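Long-range contacts in uncharacterized protein (Pseudomonas aeruginosa, PDB 4O8B), which is the transcriptional regulator BswR, controlling motility and biofilm formation by modulating the small RNA rsmZ, probably through sequence-specific binding to promoter DNA: residues 17-21 against 31-36; 20-24 against 52-57; 59-63 against 75-79. Residues are numbered along the deposited sequence.

Contact 1 of 3, residues 17-21 against 31-36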
# COMPACT_ATOMS: atom_id res chain seq x y z
N GLN A 17 9.37 9.72 -18.14
CA GLN A 17 10.16 8.64 -17.55
C GLN A 17 11.55 9.11 -17.14
O GLN A 17 12.12 8.61 -16.17
CB GLN A 17 10.28 7.46 -18.51
CG GLN A 17 9.15 6.45 -18.39
CD GLN A 17 9.40 5.21 -19.23
OE1 GLN A 17 9.95 5.29 -20.32
NE2 GLN A 17 8.96 4.05 -18.73
N LYS A 18 12.10 10.07 -17.89
CA LYS A 18 13.43 10.58 -17.59
C LYS A 18 13.38 11.55 -16.41
O LYS A 18 14.24 11.51 -15.53
CB LYS A 18 14.00 11.29 -18.82
CG LYS A 18 15.39 11.87 -18.60
CD LYS A 18 15.92 12.55 -19.86
CE LYS A 18 17.22 13.30 -19.58
NZ LYS A 18 17.62 14.16 -20.73
N GLN A 19 12.38 12.42 -16.39
CA GLN A 19 12.22 13.38 -15.31
C GLN A 19 12.10 12.67 -13.97
O GLN A 19 12.83 12.98 -13.02
CB GLN A 19 11.00 14.28 -15.55
CG GLN A 19 11.27 15.47 -16.44
CD GLN A 19 9.99 16.17 -16.87
OE1 GLN A 19 9.01 15.52 -17.23
NE2 GLN A 19 10.00 17.51 -16.85
N LEU A 20 11.16 11.73 -13.88
CA LEU A 20 10.97 10.98 -12.64
C LEU A 20 12.26 10.27 -12.28
O LEU A 20 12.69 10.26 -11.14
CB LEU A 20 9.83 9.98 -12.81
CG LEU A 20 9.54 9.04 -11.62
CD1 LEU A 20 9.61 9.81 -10.31
CD2 LEU A 20 8.16 8.42 -11.79
N GLY A 21 12.89 9.66 -13.30
CA GLY A 21 14.12 8.95 -13.09
C GLY A 21 15.22 9.81 -12.48
O GLY A 21 15.90 9.39 -11.55
N ALA A 31 18.37 7.19 -17.09
CA ALA A 31 17.19 7.48 -16.29
C ALA A 31 15.92 6.84 -16.85
O ALA A 31 15.31 5.98 -16.22
CB ALA A 31 17.00 8.98 -16.16
N SER A 32 15.53 7.26 -18.05
CA SER A 32 14.33 6.75 -18.70
C SER A 32 14.36 5.23 -18.87
O SER A 32 13.31 4.58 -18.91
CB SER A 32 14.12 7.42 -20.06
OG SER A 32 15.13 7.04 -20.98
N ALA A 33 15.56 4.66 -18.97
CA ALA A 33 15.70 3.22 -19.13
C ALA A 33 15.40 2.54 -17.80
O ALA A 33 14.58 1.62 -17.73
CB ALA A 33 17.12 2.88 -19.58
N ARG A 34 16.08 2.99 -16.74
CA ARG A 34 15.89 2.44 -15.40
C ARG A 34 14.42 2.46 -15.01
O ARG A 34 13.90 1.47 -14.48
CB ARG A 34 16.69 3.27 -14.39
CG ARG A 34 18.19 3.37 -14.68
CD ARG A 34 18.95 2.20 -14.08
NE ARG A 34 18.70 2.08 -12.64
CZ ARG A 34 19.12 2.93 -11.72
NH1 ARG A 34 19.85 3.98 -12.07
NH2 ARG A 34 18.82 2.73 -10.45
N MET A 35 13.75 3.57 -15.27
CA MET A 35 12.34 3.73 -14.96
C MET A 35 11.45 2.73 -15.70
O MET A 35 10.57 2.11 -15.10
CB MET A 35 11.86 5.15 -15.27
CG MET A 35 12.00 6.13 -14.11
SD MET A 35 11.57 5.40 -12.50
CE MET A 35 12.93 5.97 -11.50
N ASN A 36 11.69 2.57 -16.99
CA ASN A 36 10.90 1.65 -17.79
C ASN A 36 10.96 0.25 -17.20
O ASN A 36 9.96 -0.46 -17.17
CB ASN A 36 11.39 1.64 -19.24
CG ASN A 36 10.29 1.22 -20.21
OD1 ASN A 36 9.20 1.80 -20.21
ND2 ASN A 36 10.58 0.23 -21.04
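This is a nearly perpendicular helix-helix packing between the two helices of the helix-turn-helix motif, as found in Cro/C1-type DNA-binding domains. The segments 17-21 and 31-36 cross at 91°, with axes 7.4 Å apart at closest approach, and the CA atoms of K18 and S32 come within 4.1 Å. The helices fit at G21 and A31, 4.7 Å apart between CA atoms, because both residues are small. G21 has no CB to intrude, so its CA lies 3.6 Å from M35 CE. A31 presents just a methyl, its CB, 3.8 Å from K18 O. The long, flexible M35 fills the buried side: its CG sits 3.2 Å from Q17 O, and its SD is 4.3 Å from CG of L20. K18 meets the partner with its backbone and the CB-CG part of its side chain, while the ammonium end leads away. In relatives, the helix equivalent to 28-39 is the recognition helix, so this packing probably sets its pose toward DNA. Beside the apolar packing, the side chain of Q17 is long enough to reach across: its NE2, which also bonds to E39 OE2, donates to N36 OD1 at 2.7 Å, with an N-H...O angle of 176°.

Contact 2 of 3, residues 20-24 against 52-57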
# COMPACT_ATOMS: atom_id res chain seq x y z
N LEU A 20 11.16 11.73 -13.88
CA LEU A 20 10.97 10.98 -12.64
C LEU A 20 12.26 10.27 -12.28
O LEU A 20 12.69 10.26 -11.14
CB LEU A 20 9.83 9.98 -12.81
CG LEU A 20 9.54 9.04 -11.62
CD1 LEU A 20 9.61 9.81 -10.31
CD2 LEU A 20 8.16 8.42 -11.79
N GLY A 21 12.89 9.66 -13.30
CA GLY A 21 14.12 8.95 -13.09
C GLY A 21 15.22 9.81 -12.48
O GLY A 21 15.90 9.39 -11.55
N MET A 22 15.38 11.03 -13.00
CA MET A 22 16.40 11.92 -12.47
C MET A 22 16.00 12.54 -11.14
O MET A 22 16.85 12.80 -10.29
CB MET A 22 16.71 13.04 -13.48
CG MET A 22 17.35 12.56 -14.77
SD MET A 22 18.17 13.90 -15.64
CE MET A 22 16.77 14.79 -16.30
N LEU A 23 14.71 12.77 -10.95
CA LEU A 23 14.22 13.35 -9.71
C LEU A 23 14.55 12.47 -8.51
O LEU A 23 14.38 12.89 -7.36
CB LEU A 23 12.72 13.60 -9.79
CG LEU A 23 12.32 14.97 -10.37
CD1 LEU A 23 10.83 14.99 -10.67
CD2 LEU A 23 12.69 16.06 -9.38
N VAL A 24 15.01 11.26 -8.76
CA VAL A 24 15.38 10.35 -7.69
C VAL A 24 16.87 10.01 -7.71
O VAL A 24 17.29 8.99 -7.16
CB VAL A 24 14.54 9.04 -7.73
CG1 VAL A 24 13.19 9.27 -7.07
CG2 VAL A 24 14.37 8.58 -9.16
N GLN A 52 11.44 7.12 -2.07
CA GLN A 52 11.84 8.26 -2.89
C GLN A 52 10.81 8.52 -3.98
O GLN A 52 10.44 9.67 -4.24
CB GLN A 52 13.20 8.00 -3.54
CG GLN A 52 14.34 7.75 -2.57
CD GLN A 52 15.67 7.55 -3.28
OE1 GLN A 52 16.49 6.73 -2.86
NE2 GLN A 52 15.89 8.30 -4.35
N LEU A 53 10.35 7.45 -4.62
CA LEU A 53 9.36 7.55 -5.69
C LEU A 53 8.05 8.11 -5.17
O LEU A 53 7.45 8.98 -5.80
CB LEU A 53 9.13 6.17 -6.31
CG LEU A 53 10.28 5.62 -7.14
CD1 LEU A 53 10.02 4.16 -7.49
CD2 LEU A 53 10.43 6.45 -8.41
N ALA A 54 7.61 7.61 -4.02
CA ALA A 54 6.36 8.06 -3.42
C ALA A 54 6.42 9.55 -3.09
O ALA A 54 5.50 10.30 -3.41
CB ALA A 54 6.08 7.26 -2.15
N MET A 55 7.51 9.97 -2.46
CA MET A 55 7.68 11.37 -2.08
C MET A 55 7.62 12.27 -3.31
O MET A 55 6.86 13.23 -3.35
CB MET A 55 9.03 11.56 -1.37
CG MET A 55 9.17 12.89 -0.66
SD MET A 55 7.91 13.11 0.62
CE MET A 55 8.40 11.83 1.78
N VAL A 56 8.42 11.93 -4.33
CA VAL A 56 8.46 12.71 -5.56
C VAL A 56 7.11 12.71 -6.26
O VAL A 56 6.58 13.78 -6.59
CB VAL A 56 9.52 12.14 -6.53
CG1 VAL A 56 9.51 12.93 -7.83
CG2 VAL A 56 10.89 12.20 -5.89
N LEU A 57 6.56 11.53 -6.50
CA LEU A 57 5.26 11.40 -7.17
C LEU A 57 4.13 12.01 -6.36
O LEU A 57 3.04 12.25 -6.89
CB LEU A 57 4.96 9.93 -7.47
CG LEU A 57 5.51 9.36 -8.77
CD1 LEU A 57 5.28 7.86 -8.81
CD2 LEU A 57 4.83 10.04 -9.95
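L20, V24, L53 and V56 form the apolar centre, where helix 17-22 of the helix-turn-helix motif and the loop following it meet helix 47-57. L20 is the buried anchor. Its CB points sideways, yet the branched tip reaches helix 47-57 with both methyls: CD1 of L20 lies 3.9 Å from L53 CD2 and 4.0 Å from V56 CG1, while CD2 of L20 sits 4.1 Å from CG of L57. L53, V56 and L57 follow an i, i+3, i+4 spacing, which gathers them on one face of their helix, so a single leucine can touch all three. Leucine suits this place because its forked end can fill a gap between several partners.

V24, in the loop, aims its CB at the partner. Compact and beta-branched, it puts CG1 3.9 Å from V56 CG2 and 4.2 Å from L53 CD2. Farther out, the more exposed L23 brings CD1 to 3.7 Å from V56 CG1, extending the apolar patch toward solvent.

The polar edge is Q52. Its NE2 gives a weak hydrogen bond to V24 O (3.2 Å, 128°), while its OE1 is held by R48; an amide suits this rim since it can donate and accept at once.

Around these segments, M35 of the helix 28-39 packs on V24 and L53, and the helix 3-13 packs L6 on L53 and A9 and A13 on L57, so that the contact forms part of the core of an all-helical DNA-binding domain.

Contact 3 of 3, residues 59-63 against 75-79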
# COMPACT_ATOMS: atom_id res chain seq x y z
N VAL A 59 2.46 10.62 -3.90
CA VAL A 59 1.41 9.64 -3.64
C VAL A 59 1.84 8.69 -2.53
O VAL A 59 3.04 8.42 -2.37
CB VAL A 59 1.09 8.80 -4.90
CG1 VAL A 59 0.32 9.64 -5.90
CG2 VAL A 59 2.38 8.28 -5.53
N PRO A 60 0.88 8.19 -1.74
CA PRO A 60 1.20 7.26 -0.65
C PRO A 60 1.90 6.02 -1.18
O PRO A 60 1.50 5.46 -2.19
CB PRO A 60 -0.17 6.94 -0.07
CG PRO A 60 -0.95 8.19 -0.33
CD PRO A 60 -0.55 8.52 -1.74
N MET A 61 2.96 5.60 -0.49
CA MET A 61 3.70 4.42 -0.89
C MET A 61 2.75 3.25 -1.10
O MET A 61 2.93 2.43 -2.00
CB MET A 61 4.74 4.05 0.17
CG MET A 61 5.26 2.63 0.06
SD MET A 61 6.41 2.20 1.37
CE MET A 61 7.94 2.79 0.68
N ALA A 62 1.72 3.18 -0.25
CA ALA A 62 0.74 2.11 -0.32
C ALA A 62 0.09 2.03 -1.70
O ALA A 62 -0.15 0.93 -2.21
CB ALA A 62 -0.34 2.33 0.74
N TYR A 63 -0.19 3.18 -2.30
CA TYR A 63 -0.81 3.23 -3.61
C TYR A 63 -0.01 2.42 -4.63
O TYR A 63 -0.58 1.63 -5.40
CB TYR A 63 -0.91 4.68 -4.10
CG TYR A 63 -1.41 4.81 -5.52
CD1 TYR A 63 -2.72 4.47 -5.85
CD2 TYR A 63 -0.56 5.22 -6.54
CE1 TYR A 63 -3.19 4.57 -7.16
CE2 TYR A 63 -1.01 5.33 -7.86
CZ TYR A 63 -2.32 4.98 -8.16
OH TYR A 63 -2.77 5.07 -9.46
N ILE A 75 -7.39 5.24 -2.03
CA ILE A 75 -6.19 5.62 -1.30
C ILE A 75 -5.65 6.98 -1.77
O ILE A 75 -5.04 7.71 -0.98
CB ILE A 75 -5.06 4.57 -1.45
CG1 ILE A 75 -5.51 3.25 -0.85
CG2 ILE A 75 -3.79 5.07 -0.79
CD1 ILE A 75 -4.40 2.20 -0.77
N LEU A 76 -5.88 7.30 -3.03
CA LEU A 76 -5.42 8.57 -3.58
C LEU A 76 -6.39 9.68 -3.22
O LEU A 76 -6.00 10.82 -2.97
CB LEU A 76 -5.28 8.49 -5.10
CG LEU A 76 -4.17 7.59 -5.66
CD1 LEU A 76 -4.03 7.84 -7.15
CD2 LEU A 76 -2.86 7.89 -4.95
N LYS A 77 -7.68 9.33 -3.18
CA LYS A 77 -8.72 10.30 -2.84
C LYS A 77 -8.63 10.73 -1.39
O LYS A 77 -8.56 11.92 -1.09
CB LYS A 77 -10.10 9.70 -3.13
CG LYS A 77 -10.38 9.49 -4.61
CD LYS A 77 -11.80 9.01 -4.83
CE LYS A 77 -11.93 8.35 -6.20
NZ LYS A 77 -13.21 7.58 -6.32
N VAL A 78 -8.61 9.77 -0.48
CA VAL A 78 -8.54 10.06 0.94
C VAL A 78 -7.27 10.84 1.28
O VAL A 78 -7.27 11.68 2.19
CB VAL A 78 -8.57 8.77 1.79
CG1 VAL A 78 -9.82 7.97 1.46
CG2 VAL A 78 -7.33 7.94 1.54
N SER A 79 -6.19 10.58 0.54
CA SER A 79 -4.93 11.27 0.77
C SER A 79 -5.00 12.73 0.34
O SER A 79 -4.36 13.60 0.94
CB SER A 79 -3.79 10.58 0.00
OG SER A 79 -3.47 9.34 0.59
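L76 loses more surface here than any other residue of the two segments, followed by I75 and Y63. The branched end of L76 enters between V59, P60 and the Y63 ring: its CD1 stands over a ring face, 3.7 Å from the centroid and 24° off the normal, a CH-pi contact, and its CD2 lies 3.8 Å from V59 CG1 and 4.0 Å from P60 CD. A flat aromatic suits this place because its face accepts a methyl closely. Y63 also packs on R5 and A8 of the helix 3-13. Segment 59-63 lies in the loop after helix 47-57, where relatives probably carry the short last helix of the Cro/C1-type domain; 75-79 lies on the next helix, 69-79. P60, with no N-H to satisfy, opens a turn in which Y63 N bonds to P60 O at 2.8 Å. I75 fills the adjoining gap, its CG2 4.1 Å from P60 CB and its CD1 4.3 Å from A62 CB, where alanine is small enough to fit. S79 folds its hydroxyl back on its own helix, OG donating to I75 O at 2.8 Å. The same region meets the second subunit: I75 packs on I75 of that chain, and P60 on its L71.

In the fold
Contacts 1 and 2 overlap at L20 and G21, though only L20 packs in both, and helix 17-22 packs on both helix 28-39 and helix 47-57; M35 joins them by touching V24 and L53. Contact 3 lies nearest the centre of the chain, its own centre about 6 Å away, against 11 Å for contact 2 and 16 Å for contact 1, the most peripheral. It adjoins the second subunit and meets contact 2 where A54 O and V59 N make a probable hydrogen bond. In chemistry, contact 1 combines small residues and M35 with one short, nearly linear amide hydrogen bond, contact 2 aliphatic packing with one weak polar edge, and contact 3 mainly apolar and CH-pi contacts between a loop and a helix.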